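Local coordinates for pili retraction protein PilT (Thermus thermophilus, PDB 5FL3) that binds ADP and probably hydrolyses ATP, as a member of the GspE family of secretion ATPases, to drive retraction of pili, at residues L137-T142 / I273-L278; L118-E123 / S147-A152. All coordinates share one frame; numbering follows the deposited sequence.

Contact 1: L137-T142 / I273-L278; sequences LVTGPT and ILSQRL. With ADP (adenosine-5'-diphosphate), chain B.
Thr-139 and Ser-275 sit side by side on neighbouring parallel strands, on one face of the sheet, and join their hydroxyls. From Thr-139 CB, which is 4.0 Å from Ser-275 OG, one branch is polar and the other apolar. With chi1 at 81°, OG1 lies between the backbone N and the carbonyl carbon, where it accepts a hydrogen bond from Ser-275 OG at 2.7 Å; it also bonds to the Thr-240 carbonyl, so this buried hydroxyl is gripped from both partners. The methyl CG2, anti to the carbonyl carbon, ends 3.9 Å from Ile-273 CG2. The backbones pair in parallel register: Leu-274 N bonds to Leu-137 O at 2.7 Å, Leu-274 O takes a bond from Thr-139 N, and Gln-276 N bonds to Thr-139 O. On the other face Val-138 CG1 touches the end of the Gln-276 side chain, the two crossing at a slant. Pairing fades at Gly-140, whose backbone angles (144/163°) would bring a CB up against the preceding carbonyl; here the chain turns into the Walker A loop, and Gly-140 O takes a hydrogen bond from Lys-146. Further along strand 270-280, Leu-278 CD1 rests 3.5 Å from ADP O4', with its other methyl against the adenine. Strands 233-238 and 287-295 flank the pair in the sheet; helix 243-251 packs over Leu-137 and Ile-273, and helix 122-130 over Leu-274.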
# COMPACT_ATOMS: atom_id res chain seq x y z
N LEU A 137 5.36 -4.57 -8.73
CA LEU A 137 5.57 -4.55 -7.28
C LEU A 137 5.65 -3.13 -6.73
O LEU A 137 6.49 -2.33 -7.16
CB LEU A 137 6.84 -5.30 -6.90
CG LEU A 137 6.76 -6.80 -7.09
CD1 LEU A 137 8.10 -7.43 -6.74
CD2 LEU A 137 5.61 -7.38 -6.25
N VAL A 138 4.78 -2.82 -5.78
CA VAL A 138 4.83 -1.55 -5.07
C VAL A 138 5.39 -1.79 -3.66
O VAL A 138 4.74 -2.47 -2.86
CB VAL A 138 3.44 -0.90 -4.99
CG1 VAL A 138 3.53 0.46 -4.31
CG2 VAL A 138 2.84 -0.78 -6.37
N THR A 139 6.57 -1.27 -3.35
CA THR A 139 7.24 -1.66 -2.09
C THR A 139 7.51 -0.49 -1.14
O THR A 139 7.50 0.68 -1.54
CB THR A 139 8.59 -2.36 -2.35
OG1 THR A 139 9.60 -1.38 -2.62
CG2 THR A 139 8.50 -3.31 -3.53
N GLY A 140 7.79 -0.83 0.12
CA GLY A 140 7.99 0.18 1.14
C GLY A 140 7.42 -0.30 2.48
O GLY A 140 6.62 -1.24 2.52
N PRO A 141 7.83 0.34 3.58
CA PRO A 141 7.28 -0.13 4.87
C PRO A 141 5.87 0.40 5.10
O PRO A 141 5.44 1.27 4.35
CB PRO A 141 8.28 0.44 5.88
CG PRO A 141 8.78 1.70 5.24
CD PRO A 141 8.80 1.43 3.75
N THR A 142 5.16 -0.12 6.09
CA THR A 142 3.85 0.42 6.46
C THR A 142 3.81 1.93 6.41
O THR A 142 4.70 2.58 6.94
CB THR A 142 3.43 0.01 7.87
OG1 THR A 142 3.27 -1.41 7.92
CG2 THR A 142 2.11 0.68 8.25
N ILE A 273 9.12 -2.08 -10.63
CA ILE A 273 9.06 -1.96 -9.18
C ILE A 273 8.92 -0.48 -8.82
O ILE A 273 9.67 0.37 -9.32
CB ILE A 273 10.30 -2.54 -8.49
CG1 ILE A 273 10.57 -3.96 -8.99
CG2 ILE A 273 10.15 -2.49 -6.97
CD1 ILE A 273 11.92 -4.48 -8.57
N LEU A 274 7.95 -0.17 -7.96
CA LEU A 274 7.75 1.17 -7.47
C LEU A 274 7.98 1.25 -5.97
O LEU A 274 7.08 0.95 -5.19
CB LEU A 274 6.33 1.64 -7.81
CG LEU A 274 6.05 1.82 -9.30
CD1 LEU A 274 4.58 1.66 -9.62
CD2 LEU A 274 6.53 3.19 -9.70
N SER A 275 9.18 1.64 -5.56
CA SER A 275 9.50 1.73 -4.14
C SER A 275 9.18 3.11 -3.63
O SER A 275 9.52 4.10 -4.24
CB SER A 275 10.96 1.37 -3.89
OG SER A 275 11.20 0.02 -4.23
N GLN A 276 8.49 3.17 -2.50
CA GLN A 276 7.91 4.42 -2.06
C GLN A 276 8.30 4.78 -0.64
O GLN A 276 8.50 3.91 0.20
CB GLN A 276 6.39 4.34 -2.16
CG GLN A 276 5.92 4.21 -3.59
CD GLN A 276 4.42 4.27 -3.72
OE1 GLN A 276 3.70 4.55 -2.75
NE2 GLN A 276 3.94 3.99 -4.90
N ARG A 277 8.42 6.08 -0.40
CA ARG A 277 8.63 6.63 0.92
C ARG A 277 7.79 7.91 0.99
O ARG A 277 7.75 8.65 0.02
CB ARG A 277 10.12 6.90 1.16
CG ARG A 277 10.55 7.04 2.60
CD ARG A 277 11.12 5.72 3.15
NE ARG A 277 11.87 4.92 2.16
CZ ARG A 277 13.14 5.11 1.81
NH1 ARG A 277 13.86 6.12 2.32
NH2 ARG A 277 13.70 4.30 0.91
N LEU A 278 7.09 8.13 2.09
CA LEU A 278 6.32 9.36 2.27
C LEU A 278 7.03 10.32 3.22
O LEU A 278 7.16 10.03 4.41
CB LEU A 278 4.92 9.06 2.81
CG LEU A 278 3.96 8.51 1.79
CD1 LEU A 278 2.64 8.13 2.44
CD2 LEU A 278 3.75 9.56 0.72
PB ADP B . 0.73 1.53 3.02
O1B ADP B . 0.60 1.24 4.51
O2B ADP B . 2.17 1.56 2.53
O3B ADP B . -0.18 0.72 2.14
PA ADP B . -1.26 3.62 2.65
O1A ADP B . -2.14 2.96 3.70
O2A ADP B . -1.69 3.69 1.19
O3A ADP B . 0.26 3.06 2.82
O5' ADP B . -0.99 5.15 3.10
C5' ADP B . -0.92 5.57 4.46
C4' ADP B . -1.37 7.03 4.49
O4' ADP B . -0.61 7.81 3.56
C3' ADP B . -2.84 7.19 4.13
O3' ADP B . -3.43 7.99 5.15
C2' ADP B . -2.85 7.90 2.77
O2' ADP B . -3.86 8.92 2.68
C1' ADP B . -1.47 8.54 2.67
N9 ADP B . -0.92 8.50 1.28
C8 ADP B . -0.97 7.44 0.44
N7 ADP B . -0.37 7.71 -0.75
C5 ADP B . 0.07 8.99 -0.69
C6 ADP B . 0.79 9.91 -1.60
N6 ADP B . 1.15 9.49 -2.83
N1 ADP B . 1.07 11.17 -1.14
C2 ADP B . 0.71 11.59 0.09
N3 ADP B . 0.06 10.80 0.97
C4 ADP B . -0.29 9.51 0.65

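Contact 2: L118-E123 / S147-A152; sequences LGLPRE and STTLAA. With ADP (adenosine-5'-diphosphate), chain B.
This is an apolar contact beside the nucleotide, in which Leu-118 and Leu-120, from the link between two helices, lie against Thr-148, Thr-149 and Ala-152 near the start of helix 146-160. Both methyls of Leu-118 reach Thr-148 CG2, each of CD1 and CD2 at 3.5 Å from it, and CD1 also meets Ala-152 CB at 3.7 Å. Leu-120 sets CD2 against the Thr-149 side chain, 3.7 Å from its CG2. The Thr-149 hydroxyl turns back to the carbonyl of Gly-145 and lies by the amide end of Gln-276. The link opens with a Schellman motif, Gly-119 at positive phi, and ends at Pro-121, the N-cap of helix 122-130. Opposite it runs the helix that follows the Walker A P-loop, its first turn facing the phosphates: Ser-147 N and OG both bond to ADP O3B, the hydroxyl at 2.7 Å, and the helix N-terminus would probably help to offset the phosphate charge. Thr-148 divides its branches, as chi1 of -55° sends OG1 to ADP O2A at 2.6 Å and leaves CG2 to the leucine. An alanine at Leu-118 would probably open a gap beside Thr-148 CG2 and Ala-152 CB, and leave only CB near the adenine amine where a methyl now also lies. From the same residue, the Leu-118 backbone O accepts a hydrogen bond from ADP N6, 2.6 Å away, tying the base to the link.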
# COMPACT_ATOMS: atom_id res chain seq x y z
N LEU A 118 -1.30 11.87 -6.16
CA LEU A 118 -0.40 10.98 -5.42
C LEU A 118 1.06 11.26 -5.71
O LEU A 118 1.94 10.68 -5.06
CB LEU A 118 -0.71 9.51 -5.75
CG LEU A 118 -2.12 9.09 -5.32
CD1 LEU A 118 -2.36 7.61 -5.57
CD2 LEU A 118 -2.34 9.47 -3.86
N GLY A 119 1.33 12.13 -6.68
CA GLY A 119 2.69 12.35 -7.14
C GLY A 119 3.29 11.16 -7.86
O GLY A 119 4.49 10.92 -7.77
N LEU A 120 2.44 10.41 -8.58
CA LEU A 120 2.87 9.25 -9.37
C LEU A 120 2.87 9.63 -10.85
O LEU A 120 1.85 10.09 -11.37
CB LEU A 120 1.92 8.06 -9.17
CG LEU A 120 1.64 7.35 -7.84
CD1 LEU A 120 0.27 6.69 -7.91
CD2 LEU A 120 2.68 6.28 -7.60
N PRO A 121 4.01 9.45 -11.53
CA PRO A 121 4.13 9.89 -12.94
C PRO A 121 3.15 9.18 -13.88
O PRO A 121 3.23 7.96 -14.09
CB PRO A 121 5.58 9.56 -13.30
CG PRO A 121 6.05 8.58 -12.23
CD PRO A 121 5.27 8.92 -10.99
N ARG A 122 2.24 9.97 -14.45
CA ARG A 122 1.09 9.44 -15.16
C ARG A 122 1.48 8.51 -16.29
O ARG A 122 0.87 7.45 -16.47
CB ARG A 122 0.23 10.58 -15.71
CG ARG A 122 -0.89 10.06 -16.61
CD ARG A 122 -2.08 11.00 -16.71
NE ARG A 122 -2.82 11.11 -15.45
CZ ARG A 122 -3.80 10.29 -15.09
NH1 ARG A 122 -4.16 9.29 -15.89
NH2 ARG A 122 -4.43 10.46 -13.93
N GLU A 123 2.50 8.91 -17.05
CA GLU A 123 2.90 8.19 -18.24
C GLU A 123 3.42 6.81 -17.88
O GLU A 123 3.06 5.81 -18.50
CB GLU A 123 3.96 8.97 -19.01
CG GLU A 123 4.05 8.60 -20.48
CD GLU A 123 5.23 9.26 -21.16
OE1 GLU A 123 5.76 10.25 -20.59
OE2 GLU A 123 5.63 8.78 -22.25
N SER A 147 -0.91 0.84 -0.59
CA SER A 147 -2.34 0.58 -0.83
C SER A 147 -2.95 1.59 -1.81
O SER A 147 -3.82 1.26 -2.62
CB SER A 147 -3.13 0.65 0.48
OG SER A 147 -2.60 -0.23 1.44
N THR A 148 -2.48 2.82 -1.68
CA THR A 148 -3.03 3.94 -2.42
C THR A 148 -2.53 3.93 -3.84
O THR A 148 -3.29 4.12 -4.79
CB THR A 148 -2.66 5.27 -1.74
OG1 THR A 148 -3.09 5.24 -0.37
CG2 THR A 148 -3.35 6.39 -2.42
N THR A 149 -1.24 3.68 -4.02
CA THR A 149 -0.75 3.58 -5.36
C THR A 149 -1.49 2.46 -6.08
O THR A 149 -1.96 2.65 -7.22
CB THR A 149 0.73 3.35 -5.37
OG1 THR A 149 1.36 4.56 -4.92
CG2 THR A 149 1.21 3.01 -6.78
N LEU A 150 -1.66 1.32 -5.38
CA LEU A 150 -2.38 0.18 -5.96
C LEU A 150 -3.83 0.54 -6.28
O LEU A 150 -4.33 0.18 -7.35
CB LEU A 150 -2.35 -1.02 -5.02
CG LEU A 150 -1.01 -1.75 -4.91
CD1 LEU A 150 -1.14 -2.89 -3.93
CD2 LEU A 150 -0.52 -2.25 -6.26
N ALA A 151 -4.51 1.24 -5.38
CA ALA A 151 -5.89 1.60 -5.62
C ALA A 151 -6.02 2.53 -6.85
O ALA A 151 -6.99 2.44 -7.58
CB ALA A 151 -6.47 2.24 -4.41
N ALA A 152 -5.04 3.41 -7.08
CA ALA A 152 -5.10 4.35 -8.20
C ALA A 152 -4.87 3.55 -9.46
O ALA A 152 -5.51 3.78 -10.47
CB ALA A 152 -4.04 5.48 -8.07
PB ADP B . 0.73 1.53 3.02
O1B ADP B . 0.60 1.24 4.51
O2B ADP B . 2.17 1.56 2.53
O3B ADP B . -0.18 0.72 2.14
PA ADP B . -1.26 3.62 2.65
O1A ADP B . -2.14 2.96 3.70
O2A ADP B . -1.69 3.69 1.19
O3A ADP B . 0.26 3.06 2.82
O5' ADP B . -0.99 5.15 3.10
C5' ADP B . -0.92 5.57 4.46
C4' ADP B . -1.37 7.03 4.49
O4' ADP B . -0.61 7.81 3.56
C3' ADP B . -2.84 7.19 4.13
O3' ADP B . -3.43 7.99 5.15
C2' ADP B . -2.85 7.90 2.77
O2' ADP B . -3.86 8.92 2.68
C1' ADP B . -1.47 8.54 2.67
N9 ADP B . -0.92 8.50 1.28
C8 ADP B . -0.97 7.44 0.44
N7 ADP B . -0.37 7.71 -0.75
C5 ADP B . 0.07 8.99 -0.69
C6 ADP B . 0.79 9.91 -1.60
N6 ADP B . 1.15 9.49 -2.83
N1 ADP B . 1.07 11.17 -1.14
C2 ADP B . 0.71 11.59 0.09
N3 ADP B . 0.06 10.80 0.97
C4 ADP B . -0.29 9.51 0.65

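In the fold
Both contacts are buried and both touch ADP, but contact 1 lies within the central sheet while contact 2 packs a helix linker on the helix beside it. Backbone hydrogen bonds and a hydroxyl pair hold contact 1; contact 2 rests on methyl packing, most of its polar bonds going to the nucleotide. Strand 134-139 leads through the P-loop into helix 146-160, so the two share one strand-loop-helix unit, and helix 122-130 comes just before that strand. They meet directly where Val-138 CG2 packs on Leu-150 CD2 at 3.7 Å and where Gln-276 reaches Thr-149 and Leu-120. Around the adenine, Leu-278 of contact 1 and Leu-118 of contact 2 both contribute.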